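Local coordinates for protein SCO1, mitochondrial (Saccharomyces cerevisiae, PDB 2B7K) that is required for accumulation of cytochrome c oxidase subunits 1 and 2 and is thought to act in mitochondrial copper transport or in copper insertion into the enzyme, at residues Phe83-Pro88 and Gly109-Phe114. Sequence-based numbering, arbitrary orientation.
Sequences FITCDP and GLTGTF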
loop_
_atom_site.group_PDB
_atom_site.type_symbol
_atom_site.label_atom_id
_atom_site.label_comp_id
_atom_site.label_asym_id
_atom_site.label_seq_id
_atom_site.Cartn_x
_atom_site.Cartn_y
_atom_site.Cartn_z
ATOM N N PHE A 83 -2.052 -0.151 3.839
ATOM C CA PHE A 83 -2.454 -1.553 3.828
ATOM C C PHE A 83 -3.968 -1.558 3.659
ATOM O O PHE A 83 -4.697 -1.134 4.551
ATOM C CB PHE A 83 -2.093 -2.242 5.144
ATOM C CG PHE A 83 -2.546 -3.681 5.220
ATOM C CD1 PHE A 83 -3.439 -4.091 6.204
ATOM C CD2 PHE A 83 -2.074 -4.624 4.311
ATOM C CE1 PHE A 83 -3.857 -5.432 6.283
ATOM C CE2 PHE A 83 -2.481 -5.962 4.378
ATOM C CZ PHE A 83 -3.373 -6.367 5.364
ATOM N N ILE A 84 -4.442 -2.017 2.510
ATOM C CA ILE A 84 -5.878 -2.049 2.266
ATOM C C ILE A 84 -6.380 -3.478 2.385
ATOM O O ILE A 84 -5.895 -4.376 1.694
ATOM C CB ILE A 84 -6.225 -1.510 0.861
ATOM C CG1 ILE A 84 -5.689 -0.083 0.705
ATOM C CG2 ILE A 84 -7.741 -1.508 0.670
ATOM C CD1 ILE A 84 -6.054 0.571 -0.619
ATOM N N THR A 85 -7.358 -3.692 3.257
ATOM C CA THR A 85 -7.889 -5.033 3.437
ATOM C C THR A 85 -8.856 -5.409 2.324
ATOM O O THR A 85 -9.531 -4.548 1.750
ATOM C CB THR A 85 -8.629 -5.188 4.786
ATOM O OG1 THR A 85 -9.038 -6.557 4.954
ATOM C CG2 THR A 85 -9.868 -4.289 4.826
ATOM N N CYS A 86 -8.823 -6.717 2.013
ATOM C CA CYS A 86 -9.747 -7.296 1.046
ATOM C C CYS A 86 -10.813 -8.135 1.742
ATOM O O CYS A 86 -11.565 -8.833 1.118
ATOM C CB CYS A 86 -8.986 -8.160 0.036
ATOM S SG CYS A 86 -7.838 -7.242 -1.016
ATOM N N ASP A 87 -10.818 -8.034 3.054
ATOM C CA ASP A 87 -11.752 -8.810 3.874
ATOM C C ASP A 87 -12.474 -7.870 4.848
ATOM O O ASP A 87 -12.241 -7.898 6.055
ATOM C CB ASP A 87 -11.002 -9.908 4.636
ATOM C CG ASP A 87 -11.924 -10.764 5.502
ATOM O OD1 ASP A 87 -13.153 -10.718 5.290
ATOM O OD2 ASP A 87 -11.419 -11.486 6.389
ATOM N N PRO A 88 -13.365 -7.022 4.320
ATOM C CA PRO A 88 -14.136 -6.058 5.110
ATOM C C PRO A 88 -15.026 -6.681 6.182
ATOM O O PRO A 88 -15.441 -6.000 7.119
ATOM C CB PRO A 88 -14.938 -5.312 4.046
ATOM C CG PRO A 88 -15.141 -6.352 2.996
ATOM C CD PRO A 88 -13.772 -6.972 2.905
ATOM N N GLY A 109 -3.560 1.263 7.984
ATOM C CA GLY A 109 -4.557 0.324 7.505
ATOM C C GLY A 109 -5.818 1.032 7.043
ATOM O O GLY A 109 -6.288 1.967 7.703
ATOM N N LEU A 110 -6.354 0.602 5.900
ATOM C CA LEU A 110 -7.584 1.187 5.359
ATOM C C LEU A 110 -8.632 0.099 5.212
ATOM O O LEU A 110 -8.319 -1.023 4.818
ATOM C CB LEU A 110 -7.354 1.806 3.976
ATOM C CG LEU A 110 -6.285 2.883 3.799
ATOM C CD1 LEU A 110 -6.366 3.444 2.381
ATOM C CD2 LEU A 110 -6.490 4.000 4.824
ATOM N N THR A 111 -9.875 0.439 5.518
ATOM C CA THR A 111 -10.961 -0.518 5.391
ATOM C C THR A 111 -12.244 0.252 5.113
ATOM O O THR A 111 -12.214 1.463 4.908
ATOM C CB THR A 111 -11.123 -1.369 6.669
ATOM O OG1 THR A 111 -12.147 -2.356 6.459
ATOM C CG2 THR A 111 -11.495 -0.498 7.859
ATOM N N GLY A 112 -13.367 -0.449 5.099
ATOM C CA GLY A 112 -14.629 0.218 4.836
ATOM C C GLY A 112 -15.743 -0.793 4.694
ATOM O O GLY A 112 -15.622 -1.921 5.161
ATOM N N THR A 113 -16.830 -0.387 4.054
ATOM C CA THR A 113 -17.954 -1.290 3.849
ATOM C C THR A 113 -17.590 -2.232 2.709
ATOM O O THR A 113 -16.609 -2.009 2.005
ATOM C CB THR A 113 -19.211 -0.517 3.456
ATOM O OG1 THR A 113 -18.946 0.231 2.267
ATOM C CG2 THR A 113 -19.631 0.434 4.571
ATOM N N PHE A 114 -18.374 -3.288 2.531
ATOM C CA PHE A 114 -18.115 -4.231 1.449
ATOM C C PHE A 114 -18.056 -3.487 0.121
ATOM O O PHE A 114 -17.160 -3.711 -0.691
ATOM C CB PHE A 114 -19.224 -5.285 1.369
ATOM C CG PHE A 114 -19.009 -6.466 2.262
ATOM C CD1 PHE A 114 -19.170 -7.758 1.765
ATOM C CD2 PHE A 114 -18.663 -6.300 3.596
ATOM C CE1 PHE A 114 -18.987 -8.863 2.588
ATOM C CE2 PHE A 114 -18.478 -7.400 4.427
ATOM C CZ PHE A 114 -18.641 -8.683 3.922
HETATM O O HOH W 1 -16.958 -3.512 6.669
#
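F83 and I84 pair with G109 and L110 where the two parallel strands of a beta-alpha-beta unit, 80-85 and 108-111, run out at their C-terminal ends; helix 93-100 makes the connection. L110 bonds to strand 80-85 through both its N and its O: the N donates to F83 O at 2.8 Å, and the O accepts from T85 N at 3.2 Å in a nearly linear bond (N-H...O 171°). G109 CA also comes within 3.3 Å of F83 O, a CA-H...O contact. On the face carrying I84 and L110, I84 CG1 lies 4.0 Å from L110 CD1, one side chain slanting across the other, with L26 of strand 25-28 against both. F83 goes to the other face, onto L96 of the helix and near C53 and C57, probable copper ligands, so this part of the thioredoxin-like sheet borders the metal site they would form. Past the bridges T85 and T111 lie side by side; T85 CG2 sits between its own backbone N and carbonyl carbon and reaches T111 OG1 at 3.4 Å. Each hydroxyl bonds to D91, T85 OG1 to the carboxylate and T111 OG1 to the backbone O; T85 OG1 also accepts from D87 N, an ST turn at the point where the chain leaves the strand. Beyond it the segments meet again at P88, whose CG sits over one face of the F114 ring, 3.9 Å from its centroid and offset toward the rim, a CH-pi contact at the start of helix 114-123. A water donates to both P88 O and G112 O, at 2.9 Å from the former.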